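Local atomic coordinates of Poly(A) ribonuclease pop2 (Schizosaccharomyces pombe, PDB entry 2P51), a protein that removes the poly(A) tails of mRNAs as a metal-dependent 3'-exoribonuclease, the catalytic component of the CCR4-NOT deadenylase complex. Residues A[24-29]-A[104-109]; A[47-52]-A[163-168]. All coordinates share one frame; numbering follows the deposited sequence.

Contact 1. Residues A[24-29]-A[104-109]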
loop_
_atom_site.group_PDB
_atom_site.type_symbol
_atom_site.label_atom_id
_atom_site.label_comp_id
_atom_site.label_asym_id
_atom_site.label_seq_id
_atom_site.Cartn_x
_atom_site.Cartn_y
_atom_site.Cartn_z
ATOM N N ARG A 24 -8.417 11.921 3.545
ATOM C CA ARG A 24 -7.738 13.196 3.241
ATOM C C ARG A 24 -6.924 13.065 1.964
ATOM O O ARG A 24 -5.990 12.250 1.960
ATOM C CB ARG A 24 -6.861 13.633 4.418
ATOM C CG ARG A 24 -7.705 14.002 5.635
ATOM C CD ARG A 24 -6.887 14.573 6.799
ATOM N NE ARG A 24 -6.294 15.874 6.504
ATOM C CZ ARG A 24 -6.891 17.048 6.646
ATOM N NH1 ARG A 24 -8.159 17.078 7.092
ATOM N NH2 ARG A 24 -6.274 18.204 6.359
ATOM N N ASP A 25 -7.289 13.816 0.921
ATOM C CA ASP A 25 -6.513 13.730 -0.319
ATOM C C ASP A 25 -5.295 14.631 -0.287
ATOM O O ASP A 25 -5.422 15.773 0.224
ATOM C CB ASP A 25 -7.335 14.161 -1.544
ATOM C CG ASP A 25 -8.067 12.972 -2.121
ATOM O OD1 ASP A 25 -7.498 11.982 -2.597
ATOM O OD2 ASP A 25 -9.318 13.045 -2.103
ATOM N N VAL A 26 -4.191 14.133 -0.817
ATOM C CA VAL A 26 -2.960 14.895 -0.796
ATOM C C VAL A 26 -2.486 15.036 -2.240
ATOM O O VAL A 26 -2.490 14.064 -3.012
ATOM C CB VAL A 26 -1.904 14.185 0.043
ATOM C CG1 VAL A 26 -0.716 15.090 0.387
ATOM C CG2 VAL A 26 -2.480 13.642 1.359
ATOM N N TRP A 27 -2.090 16.288 -2.547
ATOM C CA TRP A 27 -1.591 16.719 -3.845
ATOM C C TRP A 27 -0.267 17.455 -3.648
ATOM O O TRP A 27 0.164 17.567 -2.496
ATOM C CB TRP A 27 -2.573 17.688 -4.528
ATOM C CG TRP A 27 -3.922 17.018 -4.719
ATOM C CD1 TRP A 27 -5.013 17.104 -3.900
ATOM C CD2 TRP A 27 -4.288 16.158 -5.800
ATOM N NE1 TRP A 27 -6.038 16.345 -4.430
ATOM C CE2 TRP A 27 -5.623 15.759 -5.583
ATOM C CE3 TRP A 27 -3.639 15.682 -6.947
ATOM C CZ2 TRP A 27 -6.301 14.915 -6.457
ATOM C CZ3 TRP A 27 -4.316 14.834 -7.820
ATOM C CH2 TRP A 27 -5.637 14.463 -7.563
ATOM N N SER A 28 0.369 17.915 -4.713
ATOM C CA SER A 28 1.667 18.559 -4.483
ATOM C C SER A 28 1.498 19.779 -3.603
ATOM O O SER A 28 2.431 20.168 -2.895
ATOM C CB SER A 28 2.278 18.924 -5.841
ATOM O OG SER A 28 1.497 19.902 -6.484
ATOM N N THR A 29 0.321 20.398 -3.609
ATOM C CA THR A 29 0.070 21.673 -2.929
ATOM C C THR A 29 -0.095 21.555 -1.407
ATOM O O THR A 29 0.075 22.538 -0.698
ATOM C CB THR A 29 -1.181 22.372 -3.516
ATOM O OG1 THR A 29 -2.251 21.414 -3.573
ATOM C CG2 THR A 29 -0.959 22.815 -4.949
ATOM N N CYS A 104 -9.599 9.016 8.773
ATOM C CA CYS A 104 -9.582 7.549 8.721
ATOM C C CYS A 104 -8.418 7.096 7.841
ATOM O O CYS A 104 -7.879 6.019 8.081
ATOM C CB CYS A 104 -10.901 6.995 8.191
ATOM S SG CYS A 104 -12.426 7.443 9.071
ATOM N N THR A 105 -8.036 7.866 6.820
ATOM C CA THR A 105 -6.991 7.453 5.885
ATOM C C THR A 105 -6.528 8.657 5.068
ATOM O O THR A 105 -7.277 9.628 4.884
ATOM C CB THR A 105 -7.506 6.307 4.988
ATOM O OG1 THR A 105 -6.442 5.815 4.169
ATOM C CG2 THR A 105 -8.614 6.782 4.040
ATOM N N TRP A 106 -5.288 8.630 4.564
ATOM C CA TRP A 106 -4.759 9.611 3.643
ATOM C C TRP A 106 -4.598 8.962 2.270
ATOM O O TRP A 106 -4.197 7.791 2.188
ATOM C CB TRP A 106 -3.363 10.092 4.073
ATOM C CG TRP A 106 -3.411 11.127 5.166
ATOM C CD1 TRP A 106 -3.353 12.491 4.963
ATOM C CD2 TRP A 106 -3.524 10.929 6.583
ATOM N NE1 TRP A 106 -3.426 13.142 6.182
ATOM C CE2 TRP A 106 -3.527 12.230 7.173
ATOM C CE3 TRP A 106 -3.627 9.809 7.413
ATOM C CZ2 TRP A 106 -3.623 12.419 8.554
ATOM C CZ3 TRP A 106 -3.718 9.975 8.784
ATOM C CH2 TRP A 106 -3.715 11.273 9.343
ATOM N N GLN A 107 -4.870 9.760 1.255
ATOM C CA GLN A 107 -4.690 9.310 -0.099
ATOM C C GLN A 107 -3.742 10.278 -0.810
ATOM O O GLN A 107 -4.105 11.411 -1.096
ATOM C CB GLN A 107 -6.055 9.286 -0.787
ATOM C CG GLN A 107 -6.045 8.883 -2.250
ATOM C CD GLN A 107 -7.465 8.417 -2.627
ATOM O OE1 GLN A 107 -7.698 7.198 -2.538
ATOM N NE2 GLN A 107 -8.308 9.342 -3.040
ATOM N N PHE A 108 -2.532 9.810 -1.127
ATOM C CA PHE A 108 -1.513 10.589 -1.802
ATOM C C PHE A 108 -1.672 10.389 -3.304
ATOM O O PHE A 108 -1.651 9.224 -3.746
ATOM C CB PHE A 108 -0.121 10.110 -1.371
ATOM C CG PHE A 108 0.138 10.414 0.096
ATOM C CD1 PHE A 108 0.798 11.585 0.449
ATOM C CD2 PHE A 108 -0.285 9.571 1.093
ATOM C CE1 PHE A 108 1.012 11.872 1.792
ATOM C CE2 PHE A 108 -0.077 9.872 2.440
ATOM C CZ PHE A 108 0.548 11.032 2.817
ATOM N N ASN A 109 -1.848 11.466 -4.051
ATOM C CA ASN A 109 -2.099 11.380 -5.494
ATOM C C ASN A 109 -0.884 11.819 -6.299
ATOM O O ASN A 109 -0.441 12.972 -6.095
ATOM C CB ASN A 109 -3.314 12.281 -5.800
ATOM C CG ASN A 109 -4.560 11.762 -5.071
ATOM O OD1 ASN A 109 -5.030 10.645 -5.345
ATOM N ND2 ASN A 109 -5.043 12.580 -4.140
#

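Contact 2. Residues A[47-52]-A[163-168]. With MG (magnesium ion), chain C; MG (magnesium ion), chain B.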
loop_
_atom_site.group_PDB
_atom_site.type_symbol
_atom_site.label_atom_id
_atom_site.label_comp_id
_atom_site.label_asym_id
_atom_site.label_seq_id
_atom_site.Cartn_x
_atom_site.Cartn_y
_atom_site.Cartn_z
ATOM N N VAL A 47 0.125 1.992 13.842
ATOM C CA VAL A 47 -0.229 0.876 12.948
ATOM C C VAL A 47 -0.633 1.520 11.604
ATOM O O VAL A 47 -1.636 2.222 11.535
ATOM C CB VAL A 47 -1.307 -0.046 13.507
ATOM C CG1 VAL A 47 -1.618 -1.177 12.502
ATOM C CG2 VAL A 47 -0.887 -0.638 14.841
ATOM N N VAL A 48 0.200 1.299 10.577
ATOM C CA VAL A 48 -0.063 1.931 9.277
ATOM C C VAL A 48 -0.535 0.893 8.263
ATOM O O VAL A 48 0.255 -0.051 8.008
ATOM C CB VAL A 48 1.218 2.565 8.748
ATOM C CG1 VAL A 48 0.947 3.206 7.377
ATOM C CG2 VAL A 48 1.810 3.605 9.712
ATOM N N SER A 49 -1.722 1.040 7.701
ATOM C CA SER A 49 -2.225 0.109 6.666
ATOM C C SER A 49 -2.061 0.768 5.312
ATOM O O SER A 49 -2.332 1.996 5.249
ATOM C CB SER A 49 -3.694 -0.284 6.913
ATOM O OG SER A 49 -3.743 -0.945 8.196
ATOM N N MET A 50 -1.651 -0.010 4.297
ATOM C CA MET A 50 -1.238 0.633 3.045
ATOM C C MET A 50 -1.771 -0.125 1.846
ATOM O O MET A 50 -1.895 -1.364 1.869
ATOM C CB MET A 50 0.303 0.718 2.998
ATOM C CG MET A 50 0.935 1.293 1.759
ATOM S SD MET A 50 1.177 0.055 0.445
ATOM C CE MET A 50 2.625 -0.793 1.126
ATOM N N ASP A 51 -2.040 0.697 0.818
ATOM C CA ASP A 51 -2.351 0.178 -0.511
ATOM C C ASP A 51 -1.776 1.127 -1.562
ATOM O O ASP A 51 -1.503 2.301 -1.177
ATOM C CB ASP A 51 -3.865 0.034 -0.763
ATOM C CG ASP A 51 -4.192 -0.693 -2.064
ATOM O OD1 ASP A 51 -3.411 -1.606 -2.436
ATOM O OD2 ASP A 51 -5.223 -0.321 -2.657
ATOM N N THR A 52 -1.633 0.679 -2.814
ATOM C CA THR A 52 -1.240 1.627 -3.850
ATOM C C THR A 52 -2.106 1.382 -5.093
ATOM O O THR A 52 -2.666 0.307 -5.267
ATOM C CB THR A 52 0.231 1.512 -4.327
ATOM O OG1 THR A 52 0.387 0.342 -5.129
ATOM C CG2 THR A 52 1.203 1.457 -3.121
ATOM N N THR A 163 3.990 -0.653 12.919
ATOM C CA THR A 163 3.625 -1.894 12.227
ATOM C C THR A 163 2.980 -1.546 10.878
ATOM O O THR A 163 2.072 -0.730 10.920
ATOM C CB THR A 163 2.643 -2.727 13.072
ATOM O OG1 THR A 163 3.230 -3.031 14.374
ATOM C CG2 THR A 163 2.343 -4.055 12.384
ATOM N N TRP A 164 3.430 -2.142 9.796
ATOM C CA TRP A 164 2.774 -1.923 8.503
ATOM C C TRP A 164 1.869 -3.097 8.154
ATOM O O TRP A 164 2.259 -4.267 8.330
ATOM C CB TRP A 164 3.818 -1.755 7.386
ATOM C CG TRP A 164 4.456 -0.391 7.435
ATOM C CD1 TRP A 164 5.353 0.061 8.375
ATOM C CD2 TRP A 164 4.235 0.690 6.511
ATOM N NE1 TRP A 164 5.696 1.373 8.074
ATOM C CE2 TRP A 164 5.029 1.786 6.937
ATOM C CE3 TRP A 164 3.434 0.854 5.346
ATOM C CZ2 TRP A 164 5.055 3.017 6.255
ATOM C CZ3 TRP A 164 3.480 2.076 4.700
ATOM C CH2 TRP A 164 4.271 3.154 5.135
ATOM N N ILE A 165 0.663 -2.805 7.699
ATOM C CA ILE A 165 -0.355 -3.801 7.340
ATOM C C ILE A 165 -0.670 -3.669 5.872
ATOM O O ILE A 165 -0.907 -2.558 5.401
ATOM C CB ILE A 165 -1.635 -3.593 8.159
ATOM C CG1 ILE A 165 -1.371 -3.479 9.642
ATOM C CG2 ILE A 165 -2.651 -4.712 7.822
ATOM C CD1 ILE A 165 -0.676 -4.713 10.221
ATOM N N THR A 166 -0.658 -4.806 5.143
ATOM C CA THR A 166 -0.840 -4.755 3.686
ATOM C C THR A 166 -1.718 -5.918 3.282
ATOM O O THR A 166 -2.117 -6.729 4.122
ATOM C CB THR A 166 0.525 -4.830 2.965
ATOM O OG1 THR A 166 1.134 -6.079 3.346
ATOM C CG2 THR A 166 1.453 -3.659 3.381
ATOM N N PHE A 167 -2.018 -5.980 1.970
ATOM C CA PHE A 167 -2.788 -7.124 1.462
ATOM C C PHE A 167 -2.222 -7.469 0.083
ATOM O O PHE A 167 -2.296 -6.609 -0.839
ATOM C CB PHE A 167 -4.283 -6.782 1.393
ATOM C CG PHE A 167 -5.131 -7.947 0.886
ATOM C CD1 PHE A 167 -5.691 -8.828 1.791
ATOM C CD2 PHE A 167 -5.367 -8.119 -0.494
ATOM C CE1 PHE A 167 -6.465 -9.916 1.389
ATOM C CE2 PHE A 167 -6.076 -9.228 -0.919
ATOM C CZ PHE A 167 -6.611 -10.103 0.016
ATOM N N HIS A 168 -1.707 -8.681 -0.099
ATOM C CA HIS A 168 -1.176 -9.157 -1.392
ATOM C C HIS A 168 -0.182 -8.128 -1.913
ATOM O O HIS A 168 -0.345 -7.467 -2.957
ATOM C CB HIS A 168 -2.326 -9.402 -2.367
ATOM C CG HIS A 168 -2.017 -10.366 -3.470
ATOM N ND1 HIS A 168 -0.751 -10.578 -3.978
ATOM C CD2 HIS A 168 -2.841 -11.192 -4.175
ATOM C CE1 HIS A 168 -0.816 -11.492 -4.941
ATOM N NE2 HIS A 168 -2.092 -11.878 -5.084
HETATM MG MG MG C . -6.382 -0.728 -4.337
HETATM MG MG MG B . -3.029 -3.536 -3.006
HETATM O O HOH W 1 -0.953 -3.723 0.446
HETATM O O HOH W 2 -2.462 -3.056 -4.934
HETATM O O HOH W 3 -4.674 -1.458 -5.375
HETATM O O HOH W 4 -3.554 -4.333 -1.179
HETATM O O HOH W 5 -2.659 -5.583 -3.467
HETATM O O HOH W 6 -4.909 -3.672 -3.689
#

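Contact 1. Residues A[24-29]-A[104-109]
With CG of Gln-107 anti to its backbone N (chi1 178°) and CG of Asn-109 turned beside its own N (chi1 -63°), two side-chain amides converge on one carboxylate oxygen of Asp-25. Gln-107 NE2 reaches Asp-25 OD1 at 2.8 Å from the syn side, while Asn-109 ND2 meets the same OD1 at 3.0 Å from the anti side, out of the carboxylate plane. Two N-H groups thus grip this oxygen and probably limit carboxylate rotation. The amide oxygens are held elsewhere, Gln-107 OE1 by Gly-239 N and Asn-109 OD1 by Gln-87. Residues 24-26, in an edge strand of the DEDD nuclease sheet, pair in parallel with 105-109, Val-26 N donating to Gln-107 O at 2.7 Å. On the sheet face of Arg-24, Val-26, Trp-106 and Phe-108, covered by helix 31-41, Val-26 CG2 sits over the Phe-108 ring, 4.1 Å from its centroid, and at the edge of the Trp-106 indole. Arg-24 runs alongside that indole, CB 3.7 Å from Trp-106 CD1; Glu-34 salt-bridges Arg-24 NH2 through OE2 and hydrogen-bonds Trp-106 NE1 through OE1. Just past strand 23-26, the six-membered ring of Trp-27 takes Asn-109 CB over one face, 3.6 Å from its centroid.

Contact 2. Residues A[47-52]-A[163-168]
Met-50 packs against Trp-164 from CB onward: CB lies 3.9 Å from Trp-164 CZ3, and CG, anti to the backbone N (chi1 177°), stays at the indole edge in the ring plane. The bend at chi2 takes SD off the indole, and the one at chi3 turns CE back, to end 3.8 Å from Thr-166 CG2; Phe-173 of helix 170-181 touches both residues. Val-48 takes one face of the same indole, its CG1 3.9 Å from the centroid of the six-membered ring. Trp-164 NE1 is hydrogen-bonded to Leu-156 O, which helps fix the ring's rotation. A leucine in place of Trp-164 would probably leave Val-48 CG1 and Met-50 CB without their aromatic surface and Leu-156 O without its donor. On the other sheet face, under helix 238-257, Ile-165 CB rests 3.4 Å from Ser-49 OG, its CG1 touching Val-47. Parallel pairing of these central strands of the RNase H-like DEDD fold includes Met-50 N to Ile-165 O, 2.9 Å. Beyond it the strands part; one water accepts from Phe-167 N and lies within hydrogen-bonding distance of Met-50 O. Asp-51 bridges two magnesium ions, OD1 2.0 Å from one, shared with Asp-172, and OD2 2.1 Å from the other, shared with Glu-53 and Asp-241. Two waters on the OD1-bound ion donate to Phe-167 O, which probably helps to orient them, consistent with two-metal-ion phosphodiester cleavage.

Contacts 1 and 2 belong to one mixed six-stranded sheet and lie 16 Å apart between centres, with nearest atoms about 6 Å apart. Contact 1 joins the edge strand 23-26 to 105-109; contact 2 joins 47-53 to 163-166, farther across, and the antiparallel strand 87-93 separates the two pairs while bonding to both 105-109 and 47-53. Along the chain their segments alternate, 24-29, 47-52, 104-109, 163-168, so each pairing spans part of the other. Contact 2 carries the metal ligand Asp-51, whereas contact 1 approaches the site through Gln-107, whose side chain is about 6 Å from that of the metal ligand Glu-53. One sheet thus connects the outer edge with the catalytic centre.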